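Caspase-1 (Spodoptera frugiperda, PDB 1M72) is a cysteine protease of the caspase family that cuts after aspartate and probably cleaves p35 and the nuclear immunophilin FKBP46 during the execution of apoptosis. Local coordinates at the interface of chains A and B. Coordinates in Å, arbitrary orientation; residue numbers count along the deposited sequence, not the author numbering. Chains: chain A/B, Caspase-1.

All three contacts belong to the two-fold interface that joins two caspase heterodimers into the heterotetramer, so each recurs with the chains exchanged. In the copies given, the C-alpha centre of contact 1 is about 41 Å from that of contact 2 and 36 Å from that of contact 3. Contacts 2 and 3, about 6 Å apart, share A:Gly158 and A:Lys250 and form one zone on the active-site side; the centre of contact 3 is about 14 Å from A:Cys150. The strand ending at residue 176 enters contact 1 from chain A and contact 2 from chain B; each copy thus serves contact 1 and the twin of contact 2.

Contact 1: the interface of chains A and B. Residues chain A 20-21, 174-176, 261; chain B 233-234.
B:Leu234, near the end of helix 221-235 in one caspase domain, inserts its branched tip between chain A residues, hiding 101 Å² of its surface where the heterodimers of the tetramer meet. One methyl, CD2, meets the rim of the A:Tyr174 ring at CD1, 3.7 Å away, and lies 3.8 Å from CG2 of A:Ile176, whose side chain runs beside it in the same direction. Leucine's compact fork lets two methyls serve different neighbours; the flat tyrosine offers its rim while one face lies against A:Arg20 CA. CD1 turns toward A:Arg20, which joins an apolar stem to a polar end and slides past the leucine in the opposite sense. With CG opposite the backbone N (chi1 -176°) and the chain extended to NE, the guanidinium passes the methyls to the leucine's backbone end, NH2 3.8 Å from B:Leu234 CB. A:Asn21 OD1 lies in the guanidinium plane and accepts from NE at 3.3 Å, though NE is tilted from the amide plane. Behind, A:Arg261 holds A:Arg20 O end-on, NH1 at 2.9 Å and NH2 at 3.0 Å, both from one face, well above the carbonyl plane. At the rim, a water lies 2.7 Å from the backbone O of both A:Arg175 and B:Leu234.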
loop_
_atom_site.group_PDB
_atom_site.type_symbol
_atom_site.label_atom_id
_atom_site.label_comp_id
_atom_site.label_asym_id
_atom_site.label_seq_id
_atom_site.Cartn_x
_atom_site.Cartn_y
_atom_site.Cartn_z
ATOM N N ARG A 20 0.913 19.717 14.305
ATOM C CA ARG A 20 1.754 18.557 14.464
ATOM C C ARG A 20 1.047 17.214 14.745
ATOM O O ARG A 20 1.270 16.213 14.013
ATOM C CB ARG A 20 2.828 18.810 15.538
ATOM C CG ARG A 20 3.780 17.627 15.656
ATOM C CD ARG A 20 4.742 17.709 16.792
ATOM N NE ARG A 20 5.198 16.355 17.088
ATOM C CZ ARG A 20 6.465 15.986 17.086
ATOM N NH1 ARG A 20 7.406 16.879 16.814
ATOM N NH2 ARG A 20 6.796 14.726 17.308
ATOM N N ASN A 21 0.189 17.190 15.765
ATOM C CA ASN A 21 -0.458 15.946 16.127
ATOM C C ASN A 21 -1.882 15.693 15.680
ATOM O O ASN A 21 -2.516 14.792 16.184
ATOM C CB ASN A 21 -0.325 15.752 17.627
ATOM C CG ASN A 21 1.141 15.888 18.095
ATOM O OD1 ASN A 21 2.077 15.356 17.470
ATOM N ND2 ASN A 21 1.340 16.599 19.193
ATOM N N TYR A 174 7.730 21.847 13.060
ATOM C CA TYR A 174 7.992 20.387 13.054
ATOM C C TYR A 174 8.448 19.815 11.704
ATOM O O TYR A 174 8.044 20.288 10.634
ATOM C CB TYR A 174 6.814 19.567 13.649
ATOM C CG TYR A 174 5.560 19.500 12.815
ATOM C CD1 TYR A 174 5.367 18.474 11.886
ATOM C CD2 TYR A 174 4.562 20.478 12.937
ATOM C CE1 TYR A 174 4.205 18.436 11.097
ATOM C CE2 TYR A 174 3.417 20.444 12.169
ATOM C CZ TYR A 174 3.242 19.425 11.248
ATOM O OH TYR A 174 2.109 19.415 10.471
ATOM N N ARG A 175 9.332 18.822 11.775
ATOM C CA ARG A 175 9.870 18.185 10.574
ATOM C C ARG A 175 9.220 16.875 10.148
ATOM O O ARG A 175 8.960 16.008 10.981
ATOM C CB ARG A 175 11.377 17.973 10.721
ATOM C CG ARG A 175 12.130 19.278 10.579
ATOM C CD ARG A 175 13.557 19.185 10.999
ATOM N NE ARG A 175 14.258 18.096 10.340
ATOM C CZ ARG A 175 14.547 18.015 9.042
ATOM N NH1 ARG A 175 14.205 18.982 8.175
ATOM N NH2 ARG A 175 15.193 16.936 8.628
ATOM N N ILE A 176 8.981 16.757 8.837
ATOM C CA ILE A 176 8.391 15.561 8.220
ATOM C C ILE A 176 9.237 14.968 7.092
ATOM O O ILE A 176 10.034 15.672 6.469
ATOM C CB ILE A 176 6.997 15.842 7.632
ATOM C CG1 ILE A 176 7.113 16.689 6.358
ATOM C CG2 ILE A 176 6.151 16.540 8.670
ATOM C CD1 ILE A 176 5.761 16.850 5.626
ATOM N N ARG A 261 -1.848 10.889 8.329
ATOM C CA ARG A 261 -3.081 11.343 8.966
ATOM C C ARG A 261 -4.245 10.815 8.162
ATOM O O ARG A 261 -4.085 10.390 7.025
ATOM C CB ARG A 261 -3.159 12.880 9.014
ATOM C CG ARG A 261 -1.922 13.585 9.643
ATOM C CD ARG A 261 -2.060 15.117 9.599
ATOM N NE ARG A 261 -0.806 15.820 9.844
ATOM C CZ ARG A 261 -0.146 15.856 11.003
ATOM N NH1 ARG A 261 -0.595 15.244 12.087
ATOM N NH2 ARG A 261 1.009 16.495 11.075
ATOM N N ALA B 233 7.065 9.177 11.243
ATOM C CA ALA B 233 7.346 10.389 10.481
ATOM C C ALA B 233 7.661 11.590 11.301
ATOM O O ALA B 233 8.412 12.459 10.833
ATOM C CB ALA B 233 6.131 10.756 9.539
ATOM N N LEU B 234 7.019 11.692 12.476
ATOM C CA LEU B 234 7.214 12.857 13.351
ATOM C C LEU B 234 8.156 12.728 14.528
ATOM O O LEU B 234 8.955 13.629 14.770
ATOM C CB LEU B 234 5.877 13.352 13.899
ATOM C CG LEU B 234 4.780 13.670 12.889
ATOM C CD1 LEU B 234 3.529 14.083 13.659
ATOM C CD2 LEU B 234 5.220 14.763 11.950
HETATM O O HOH W 1 8.524 16.097 13.643
#

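Contact 2: the interface of chains A and B. Residues chain A 157-160, 237, 248, 250; chain B 175-176.
B:Arg175 crosses A:Glu237 at about a right angle, and their guanidinium and carboxylate planes stand 63° apart. The pair therefore does not form the flat two-pronged salt bridge; instead NE bonds to OE1 at 2.7 Å, in the guanidinium plane and nearly straight out from the carboxylate C-O. The bend of the arginine at chi3 (51°) turns the guanidinium so that NH2 can also donate to the backbone O of A:Gly157, at 2.8 Å. Arginine suits the site because its N-H groups, fixed in one plane, serve a carboxylate and a carbonyl at once, and the extended A:Glu237 brings its charge to meet them. A:Thr160 crosses the arginine stem at a slant, its CA 3.5 Å from CG, with OG1 facing the guanidinium edge. The methylenes of A:Lys250, bent at chi2 and chi3, lie over one face of the guanidinium near NH2, and NZ makes a weak bond to the backbone O of B:Arg175. Next along the strand, A:Ile159 and B:Ile176 lie side by side and point the same way, CG2 against CG1 at 3.6 Å. Their backbones pair as an antiparallel bridge: A:Ile159 N donates to B:Ile176 O at 2.8 Å, and B:Ile176 N to A:Ile159 O at 2.9 Å. This pairing, typical of active caspases, braces the loop after the partner's catalytic cysteine, probably helping to keep the substrate cleft formed.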
loop_
_atom_site.group_PDB
_atom_site.type_symbol
_atom_site.label_atom_id
_atom_site.label_comp_id
_atom_site.label_asym_id
_atom_site.label_seq_id
_atom_site.Cartn_x
_atom_site.Cartn_y
_atom_site.Cartn_z
ATOM N N GLY A 157 -7.376 -16.564 -11.133
ATOM C CA GLY A 157 -8.544 -17.374 -11.438
ATOM C C GLY A 157 -9.563 -17.356 -10.321
ATOM O O GLY A 157 -10.667 -17.875 -10.470
ATOM N N GLY A 158 -9.172 -16.747 -9.201
ATOM C CA GLY A 158 -10.026 -16.634 -8.030
ATOM C C GLY A 158 -10.323 -17.947 -7.347
ATOM O O GLY A 158 -9.876 -18.991 -7.800
ATOM N N ILE A 159 -11.037 -17.882 -6.223
ATOM C CA ILE A 159 -11.476 -19.074 -5.498
ATOM C C ILE A 159 -12.932 -18.859 -5.019
ATOM O O ILE A 159 -13.345 -17.724 -4.775
ATOM C CB ILE A 159 -10.577 -19.379 -4.295
ATOM C CG1 ILE A 159 -10.970 -20.732 -3.685
ATOM C CG2 ILE A 159 -10.719 -18.274 -3.261
ATOM C CD1 ILE A 159 -9.943 -21.315 -2.702
ATOM N N THR A 160 -13.696 -19.944 -4.892
ATOM C CA THR A 160 -15.088 -19.888 -4.462
ATOM C C THR A 160 -15.136 -20.183 -2.987
ATOM O O THR A 160 -14.545 -21.174 -2.553
ATOM C CB THR A 160 -15.948 -20.955 -5.189
ATOM O OG1 THR A 160 -16.046 -20.614 -6.569
ATOM C CG2 THR A 160 -17.374 -21.030 -4.598
ATOM N N GLU A 237 -16.151 -10.213 -12.423
ATOM C CA GLU A 237 -15.561 -11.471 -12.816
ATOM C C GLU A 237 -15.546 -11.408 -14.355
ATOM O O GLU A 237 -16.546 -11.022 -14.977
ATOM C CB GLU A 237 -16.414 -12.630 -12.294
ATOM C CG GLU A 237 -15.880 -13.968 -12.721
ATOM C CD GLU A 237 -16.609 -15.126 -12.091
ATOM O OE1 GLU A 237 -16.228 -15.501 -10.967
ATOM O OE2 GLU A 237 -17.556 -15.660 -12.727
ATOM N N GLN A 248 -13.726 -15.821 -16.575
ATOM C CA GLN A 248 -14.101 -15.922 -15.162
ATOM C C GLN A 248 -12.912 -15.609 -14.243
ATOM O O GLN A 248 -12.692 -16.281 -13.223
ATOM C CB GLN A 248 -14.641 -17.324 -14.872
ATOM C CG GLN A 248 -16.018 -17.547 -15.497
ATOM C CD GLN A 248 -16.506 -19.013 -15.455
ATOM O OE1 GLN A 248 -17.711 -19.263 -15.531
ATOM N NE2 GLN A 248 -15.571 -19.972 -15.364
ATOM N N LYS A 250 -10.659 -12.995 -11.802
ATOM C CA LYS A 250 -10.890 -12.079 -10.695
ATOM C C LYS A 250 -9.820 -11.014 -10.541
ATOM O O LYS A 250 -8.730 -11.132 -11.108
ATOM C CB LYS A 250 -10.979 -12.906 -9.415
ATOM C CG LYS A 250 -12.044 -14.002 -9.471
ATOM C CD LYS A 250 -13.458 -13.397 -9.495
ATOM C CE LYS A 250 -13.739 -12.778 -8.121
ATOM N NZ LYS A 250 -14.950 -11.961 -8.137
ATOM N N ARG B 175 -17.248 -15.721 -4.864
ATOM C CA ARG B 175 -15.858 -15.841 -5.304
ATOM C C ARG B 175 -15.039 -14.614 -5.073
ATOM O O ARG B 175 -15.524 -13.499 -5.270
ATOM C CB ARG B 175 -15.794 -16.207 -6.789
ATOM C CG ARG B 175 -16.059 -17.658 -6.984
ATOM C CD ARG B 175 -16.390 -17.978 -8.413
ATOM N NE ARG B 175 -15.401 -17.427 -9.327
ATOM C CZ ARG B 175 -14.184 -17.910 -9.536
ATOM N NH1 ARG B 175 -13.755 -18.990 -8.895
ATOM N NH2 ARG B 175 -13.403 -17.296 -10.420
ATOM N N ILE B 176 -13.781 -14.840 -4.682
ATOM C CA ILE B 176 -12.827 -13.759 -4.415
ATOM C C ILE B 176 -11.524 -14.008 -5.160
ATOM O O ILE B 176 -11.257 -15.131 -5.585
ATOM C CB ILE B 176 -12.515 -13.653 -2.902
ATOM C CG1 ILE B 176 -11.812 -14.946 -2.423
ATOM C CG2 ILE B 176 -13.830 -13.396 -2.139
ATOM C CD1 ILE B 176 -11.021 -14.839 -1.065
#

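Contact 3: the interface of chains A and B. Residues chain A 156, 158, 250-252; chain B 177-180.
This part of the interface between caspase heterodimers is a loop-to-loop contact in which the carboxylate of A:Asp156 caps the turn at B:Pro177, B:Val178 and B:His179; it ties the chain beyond the catalytic cysteine to the partner and so probably couples assembly to an ordered active site. The A:Asp156 side chain swings away from its own N-H (chi1 -173°) and reaches across to the turn, where two bonds set its carboxylate. OD1 accepts from the amide of B:Val178 at 2.7 Å through its syn lone pair, while OD2 receives B:His179 N at 3.1 Å, also on the syn side but tilted 24° from the carboxylate plane. Aspartate suits the place: its short side chain presents two acceptors to successive backbone N-H groups. Within chain A, A:Gly158 N bonds to OD1 at 2.8 Å, so two amides share that oxygen, and their N-H dipoles would be expected to support the negative charge. Around the carboxylate lie mostly carbon contacts. The rigid ring of B:Pro177 lies against the A:Gln251 backbone, and A:Val252 CG1 is 4.0 Å from B:Ala180 CA. The small A:Gly158 lets B:Val178 CG1 approach its CA to 3.5 Å. The B:His179 ring turns its edge to the aspartate, with CD2 3.5 Å from A:Asp156 OD2.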
loop_
_atom_site.group_PDB
_atom_site.type_symbol
_atom_site.label_atom_id
_atom_site.label_comp_id
_atom_site.label_asym_id
_atom_site.label_seq_id
_atom_site.Cartn_x
_atom_site.Cartn_y
_atom_site.Cartn_z
ATOM N N ASP A 156 -5.663 -14.034 -12.180
ATOM C CA ASP A 156 -6.155 -14.475 -10.879
ATOM C C ASP A 156 -7.450 -15.234 -11.189
ATOM O O ASP A 156 -8.492 -14.616 -11.506
ATOM C CB ASP A 156 -6.448 -13.260 -10.001
ATOM C CG ASP A 156 -6.809 -13.636 -8.565
ATOM O OD1 ASP A 156 -7.474 -14.686 -8.365
ATOM O OD2 ASP A 156 -6.430 -12.862 -7.636
ATOM N N GLY A 158 -9.172 -16.747 -9.201
ATOM C CA GLY A 158 -10.026 -16.634 -8.030
ATOM C C GLY A 158 -10.323 -17.947 -7.347
ATOM O O GLY A 158 -9.876 -18.991 -7.800
ATOM N N LYS A 250 -10.659 -12.995 -11.802
ATOM C CA LYS A 250 -10.890 -12.079 -10.695
ATOM C C LYS A 250 -9.820 -11.014 -10.541
ATOM O O LYS A 250 -8.730 -11.132 -11.108
ATOM C CB LYS A 250 -10.979 -12.906 -9.415
ATOM C CG LYS A 250 -12.044 -14.002 -9.471
ATOM C CD LYS A 250 -13.458 -13.397 -9.495
ATOM C CE LYS A 250 -13.739 -12.778 -8.121
ATOM N NZ LYS A 250 -14.950 -11.961 -8.137
ATOM N N GLN A 251 -10.129 -9.987 -9.742
ATOM C CA GLN A 251 -9.214 -8.862 -9.499
ATOM C C GLN A 251 -9.377 -8.152 -8.154
ATOM O O GLN A 251 -10.504 -7.959 -7.697
ATOM C CB GLN A 251 -9.410 -7.797 -10.591
ATOM C CG GLN A 251 -8.426 -6.608 -10.578
ATOM C CD GLN A 251 -8.766 -5.590 -11.659
ATOM O OE1 GLN A 251 -9.085 -5.968 -12.791
ATOM N NE2 GLN A 251 -8.703 -4.298 -11.323
ATOM N N VAL A 252 -8.254 -7.754 -7.545
ATOM C CA VAL A 252 -8.258 -6.935 -6.315
ATOM C C VAL A 252 -7.281 -5.760 -6.539
ATOM O O VAL A 252 -6.228 -5.933 -7.135
ATOM C CB VAL A 252 -7.768 -7.676 -5.046
ATOM C CG1 VAL A 252 -6.261 -8.068 -5.159
ATOM C CG2 VAL A 252 -7.951 -6.730 -3.831
ATOM N N PRO B 177 -10.697 -12.961 -5.340
ATOM C CA PRO B 177 -9.410 -13.109 -6.050
ATOM C C PRO B 177 -8.475 -13.834 -5.108
ATOM O O PRO B 177 -8.558 -13.613 -3.897
ATOM C CB PRO B 177 -8.955 -11.656 -6.283
ATOM C CG PRO B 177 -10.201 -10.850 -6.181
ATOM C CD PRO B 177 -11.000 -11.541 -5.087
ATOM N N VAL B 178 -7.594 -14.678 -5.631
ATOM C CA VAL B 178 -6.682 -15.387 -4.743
ATOM C C VAL B 178 -5.619 -14.473 -4.148
ATOM O O VAL B 178 -4.922 -14.870 -3.206
ATOM C CB VAL B 178 -6.034 -16.636 -5.452
ATOM C CG1 VAL B 178 -7.166 -17.427 -6.154
ATOM C CG2 VAL B 178 -4.908 -16.243 -6.476
ATOM N N HIS B 179 -5.500 -13.249 -4.682
ATOM C CA HIS B 179 -4.537 -12.271 -4.158
ATOM C C HIS B 179 -5.142 -11.255 -3.214
ATOM O O HIS B 179 -4.438 -10.322 -2.774
ATOM C CB HIS B 179 -3.892 -11.495 -5.271
ATOM C CG HIS B 179 -2.879 -12.276 -6.010
ATOM N ND1 HIS B 179 -1.569 -12.381 -5.577
ATOM C CD2 HIS B 179 -2.999 -13.084 -7.096
ATOM C CE1 HIS B 179 -0.929 -13.231 -6.370
ATOM N NE2 HIS B 179 -1.773 -13.673 -7.297
ATOM N N ALA B 180 -6.435 -11.391 -2.932
ATOM C CA ALA B 180 -7.083 -10.442 -2.038
ATOM C C ALA B 180 -6.706 -10.770 -0.615
ATOM O O ALA B 180 -6.309 -11.882 -0.305
ATOM C CB ALA B 180 -8.624 -10.516 -2.148
#